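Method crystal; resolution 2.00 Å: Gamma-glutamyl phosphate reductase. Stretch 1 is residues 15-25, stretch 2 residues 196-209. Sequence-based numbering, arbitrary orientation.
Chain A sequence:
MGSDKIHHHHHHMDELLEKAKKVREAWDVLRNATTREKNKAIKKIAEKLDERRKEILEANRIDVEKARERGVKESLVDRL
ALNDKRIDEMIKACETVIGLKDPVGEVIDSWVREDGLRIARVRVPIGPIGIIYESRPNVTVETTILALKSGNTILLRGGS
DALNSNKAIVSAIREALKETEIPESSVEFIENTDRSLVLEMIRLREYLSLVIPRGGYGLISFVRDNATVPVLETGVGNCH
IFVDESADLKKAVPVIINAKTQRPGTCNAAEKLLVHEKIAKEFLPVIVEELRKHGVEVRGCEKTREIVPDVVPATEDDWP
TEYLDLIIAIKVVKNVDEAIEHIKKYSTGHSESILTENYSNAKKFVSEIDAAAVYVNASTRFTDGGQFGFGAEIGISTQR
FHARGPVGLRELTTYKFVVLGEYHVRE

Stretch 1 (15-25) ELLEKAKKVRE
Stretch 2 (196-209) SLVLEMIRLREYLS

The packing of residues 15-25 against residues 196-209 in gamma-glutamyl phosphate reductase is an apolar contact between a regular helix and a helix that unwinds into a turn, with no hydrogen bond crossing it among the modelled atoms. It illustrates how one helical stripe can serve two backbone conformations in succession. Stretch 1 is helical throughout, with phi/psi near -66/-41. Stretch 2 is helical from Ser196 to Met201, then passes through a type I turn from Met201 to Leu204 and leaves helical geometry at Leu204 (-87/74), Tyr207 (-122/-39) and Leu208 (-106/137). The two helix axes run in broadly the same direction, at a signed crossing angle of -39° and a closest approach of 10.8 Å. The backbones draw closer along the contact: CA of Leu16 lies 7.2 Å from CA of Met201, whereas CA of Arg24 lies 5.5 Å from CA of Tyr207.

Leu16, Ala20 and Arg24, spaced four residues apart, direct their CA-to-CB bonds toward stretch 2. Leu16 (t, p) meets the helical part: its CD2 is 3.6 Å from Glu200 CB and its CD1 3.9 Å from CG of Met201, a selenomethionine (chi1 t, chi2 t). Leu204 (m, t) reaches back from the turn, its CD1 lying 4.0 Å from Leu16 CG and 3.6 Å from Ala20 CB. The small Ala20 also has its CB 3.8 Å from Tyr207 CB.

Tyr207 (chi1 m, chi2 -65°) has Lys21 N over one ring face and Arg24 CB at its edge. The extended Lys21 (m, t, t, t) brings CE to 3.3 Å from Tyr207 OH. Arg24 (t, p, t) places CD 3.7 Å from Tyr207 O, a carbonyl that the contact buries without a hydrogen-bonding partner.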

# COMPACT_ATOMS: atom_id res chain seq x y z
N GLU A 15 11.04 -24.20 11.15
CA GLU A 15 10.22 -23.19 11.76
C GLU A 15 9.13 -22.72 10.78
O GLU A 15 7.96 -22.59 11.15
CB GLU A 15 11.08 -22.00 12.22
CG GLU A 15 10.27 -20.86 12.80
CD GLU A 15 11.05 -19.60 13.10
OE1 GLU A 15 12.19 -19.44 12.65
OE2 GLU A 15 10.49 -18.75 13.81
N LEU A 16 9.54 -22.44 9.55
CA LEU A 16 8.62 -21.95 8.56
C LEU A 16 7.42 -22.88 8.35
O LEU A 16 6.27 -22.44 8.38
CB LEU A 16 9.35 -21.71 7.25
CG LEU A 16 8.46 -21.22 6.11
CD1 LEU A 16 7.81 -19.92 6.48
CD2 LEU A 16 9.28 -21.06 4.83
N LEU A 17 7.69 -24.17 8.16
CA LEU A 17 6.64 -25.11 7.87
C LEU A 17 5.72 -25.29 9.06
O LEU A 17 4.48 -25.27 8.93
CB LEU A 17 7.24 -26.47 7.39
N GLU A 18 6.28 -25.39 10.25
CA GLU A 18 5.45 -25.60 11.43
C GLU A 18 4.54 -24.39 11.62
O GLU A 18 3.38 -24.56 11.95
CB GLU A 18 6.29 -25.79 12.68
CG GLU A 18 7.04 -27.11 12.78
N LYS A 19 5.07 -23.18 11.40
CA LYS A 19 4.29 -21.96 11.63
C LYS A 19 3.27 -21.73 10.52
O LYS A 19 2.20 -21.22 10.77
CB LYS A 19 5.20 -20.73 11.85
CG LYS A 19 5.90 -20.82 13.22
CD LYS A 19 6.70 -19.63 13.64
CE LYS A 19 7.33 -19.84 15.06
NZ LYS A 19 8.34 -18.76 15.41
N ALA A 20 3.60 -22.16 9.31
CA ALA A 20 2.64 -22.09 8.20
C ALA A 20 1.48 -23.07 8.43
O ALA A 20 0.33 -22.71 8.18
CB ALA A 20 3.32 -22.33 6.85
N LYS A 21 1.76 -24.23 9.00
CA LYS A 21 0.73 -25.21 9.33
C LYS A 21 -0.16 -24.64 10.43
O LYS A 21 -1.39 -24.72 10.38
CB LYS A 21 1.32 -26.57 9.75
CG LYS A 21 2.09 -27.32 8.65
CD LYS A 21 2.88 -28.49 9.21
CE LYS A 21 3.55 -29.31 8.10
NZ LYS A 21 4.31 -30.50 8.67
N LYS A 22 0.46 -23.97 11.39
CA LYS A 22 -0.28 -23.38 12.49
C LYS A 22 -1.23 -22.27 12.07
O LYS A 22 -2.36 -22.24 12.55
CB LYS A 22 0.68 -22.88 13.57
CG LYS A 22 1.28 -24.01 14.41
CD LYS A 22 2.38 -23.45 15.33
CE LYS A 22 3.09 -24.52 16.15
NZ LYS A 22 2.08 -25.52 16.51
N VAL A 23 -0.81 -21.38 11.18
CA VAL A 23 -1.72 -20.30 10.78
C VAL A 23 -2.86 -20.83 9.91
O VAL A 23 -3.95 -20.29 9.94
CB VAL A 23 -1.07 -19.08 10.09
CG1 VAL A 23 -0.14 -18.32 11.08
CG2 VAL A 23 -0.39 -19.45 8.81
N ARG A 24 -2.59 -21.87 9.15
CA ARG A 24 -3.60 -22.51 8.35
C ARG A 24 -4.63 -23.21 9.23
O ARG A 24 -5.80 -23.05 9.02
CB ARG A 24 -2.96 -23.49 7.35
CG ARG A 24 -3.99 -24.19 6.39
CD ARG A 24 -4.81 -23.17 5.55
NE ARG A 24 -5.92 -23.80 4.81
CZ ARG A 24 -7.05 -24.29 5.34
NH1 ARG A 24 -7.32 -24.23 6.65
NH2 ARG A 24 -7.93 -24.84 4.54
N GLU A 25 -4.20 -23.91 10.27
CA GLU A 25 -5.15 -24.59 11.16
C GLU A 25 -5.96 -23.56 11.91
O GLU A 25 -7.15 -23.73 12.08
CB GLU A 25 -4.44 -25.49 12.20
CG GLU A 25 -3.98 -26.83 11.68
CD GLU A 25 -2.91 -27.50 12.58
OE1 GLU A 25 -2.60 -26.96 13.69
OE2 GLU A 25 -2.34 -28.55 12.15
N SER A 196 16.75 -16.76 2.45
CA SER A 196 16.40 -18.00 1.76
C SER A 196 15.00 -18.48 2.17
O SER A 196 14.33 -19.18 1.40
CB SER A 196 17.42 -19.11 2.05
OG SER A 196 17.54 -19.36 3.45
N LEU A 197 14.60 -18.18 3.40
CA LEU A 197 13.25 -18.50 3.92
C LEU A 197 12.13 -17.81 3.16
O LEU A 197 11.06 -18.35 3.01
CB LEU A 197 13.12 -18.11 5.41
CG LEU A 197 13.01 -19.30 6.35
CD1 LEU A 197 14.17 -20.29 6.14
CD2 LEU A 197 12.95 -18.86 7.80
N VAL A 198 12.37 -16.57 2.75
CA VAL A 198 11.43 -15.87 1.93
C VAL A 198 11.09 -16.65 0.65
O VAL A 198 9.92 -16.80 0.29
CB VAL A 198 11.96 -14.49 1.59
CG1 VAL A 198 11.06 -13.80 0.56
CG2 VAL A 198 12.12 -13.64 2.91
N LEU A 199 12.10 -17.17 -0.04
CA LEU A 199 11.85 -17.93 -1.25
C LEU A 199 10.96 -19.14 -1.00
O LEU A 199 10.10 -19.42 -1.81
CB LEU A 199 13.17 -18.37 -1.91
CG LEU A 199 13.01 -19.15 -3.22
CD1 LEU A 199 12.28 -18.28 -4.27
CD2 LEU A 199 14.39 -19.63 -3.72
N GLU A 200 11.17 -19.83 0.12
CA GLU A 200 10.34 -20.97 0.52
C GLU A 200 8.90 -20.54 0.89
O GLU A 200 7.91 -21.23 0.58
CB GLU A 200 10.95 -21.66 1.75
CG GLU A 200 12.35 -22.27 1.55
CD GLU A 200 12.33 -23.47 0.65
OE1 GLU A 200 11.24 -24.11 0.52
OE2 GLU A 200 13.41 -23.79 0.09
N MSE A 201 8.80 -19.40 1.56
CA MSE A 201 7.54 -18.95 2.13
C MSE A 201 6.55 -18.61 1.01
O MSE A 201 5.38 -18.93 1.10
CB MSE A 201 7.80 -17.72 2.99
CG MSE A 201 6.65 -17.31 3.81
SE MSE A 201 7.20 -15.90 5.09
CE MSE A 201 5.49 -14.86 5.12
N ILE A 202 7.05 -17.98 -0.04
CA ILE A 202 6.21 -17.56 -1.15
C ILE A 202 5.87 -18.69 -2.13
O ILE A 202 5.24 -18.44 -3.14
CB ILE A 202 6.85 -16.38 -1.89
CG1 ILE A 202 8.13 -16.80 -2.64
CG2 ILE A 202 7.14 -15.21 -0.89
CD1 ILE A 202 8.90 -15.64 -3.24
N ARG A 203 6.31 -19.90 -1.85
CA ARG A 203 5.91 -21.10 -2.59
C ARG A 203 4.96 -22.03 -1.81
O ARG A 203 4.59 -23.10 -2.31
CB ARG A 203 7.15 -21.89 -3.01
CG ARG A 203 8.02 -21.19 -4.02
CD ARG A 203 9.17 -22.06 -4.49
NE ARG A 203 10.26 -21.34 -5.15
CZ ARG A 203 10.18 -20.73 -6.35
NH1 ARG A 203 9.05 -20.68 -7.05
NH2 ARG A 203 11.28 -20.16 -6.86
N LEU A 204 4.55 -21.62 -0.61
CA LEU A 204 3.78 -22.53 0.28
C LEU A 204 2.28 -22.44 -0.01
O LEU A 204 1.49 -21.88 0.77
CB LEU A 204 4.04 -22.20 1.74
CG LEU A 204 5.35 -22.67 2.37
CD1 LEU A 204 5.33 -22.18 3.82
CD2 LEU A 204 5.52 -24.20 2.27
N ARG A 205 1.89 -23.04 -1.13
CA ARG A 205 0.53 -22.92 -1.59
C ARG A 205 -0.45 -23.75 -0.75
O ARG A 205 -1.64 -23.49 -0.79
CB ARG A 205 0.44 -23.38 -3.05
CG ARG A 205 1.04 -22.44 -4.08
CD ARG A 205 0.78 -22.90 -5.52
NE ARG A 205 -0.66 -23.08 -5.73
CZ ARG A 205 -1.24 -23.82 -6.69
NH1 ARG A 205 -0.51 -24.47 -7.58
NH2 ARG A 205 -2.56 -23.89 -6.76
N GLU A 206 0.03 -24.77 -0.05
CA GLU A 206 -0.87 -25.59 0.77
C GLU A 206 -1.28 -24.87 2.06
O GLU A 206 -2.21 -25.30 2.73
CB GLU A 206 -0.24 -26.97 1.11
N TYR A 207 -0.59 -23.77 2.41
CA TYR A 207 -0.81 -23.05 3.69
C TYR A 207 -1.20 -21.56 3.58
O TYR A 207 -2.05 -21.08 4.32
CB TYR A 207 0.44 -23.18 4.56
CG TYR A 207 0.80 -24.61 4.79
CD1 TYR A 207 -0.04 -25.43 5.50
CD2 TYR A 207 1.96 -25.16 4.26
CE1 TYR A 207 0.27 -26.74 5.71
CE2 TYR A 207 2.28 -26.50 4.47
CZ TYR A 207 1.43 -27.27 5.21
OH TYR A 207 1.69 -28.59 5.47
N LEU A 208 -0.60 -20.85 2.63
CA LEU A 208 -0.86 -19.44 2.45
C LEU A 208 -1.73 -19.17 1.23
O LEU A 208 -1.52 -19.76 0.19
CB LEU A 208 0.47 -18.69 2.30
CG LEU A 208 1.47 -18.90 3.46
CD1 LEU A 208 2.76 -18.10 3.18
CD2 LEU A 208 0.83 -18.45 4.75
N SER A 209 -2.71 -18.28 1.38
CA SER A 209 -3.57 -17.90 0.28
C SER A 209 -3.09 -16.63 -0.44
O SER A 209 -3.57 -16.31 -1.53
CB SER A 209 -5.00 -17.69 0.82
OG SER A 209 -5.55 -18.96 1.22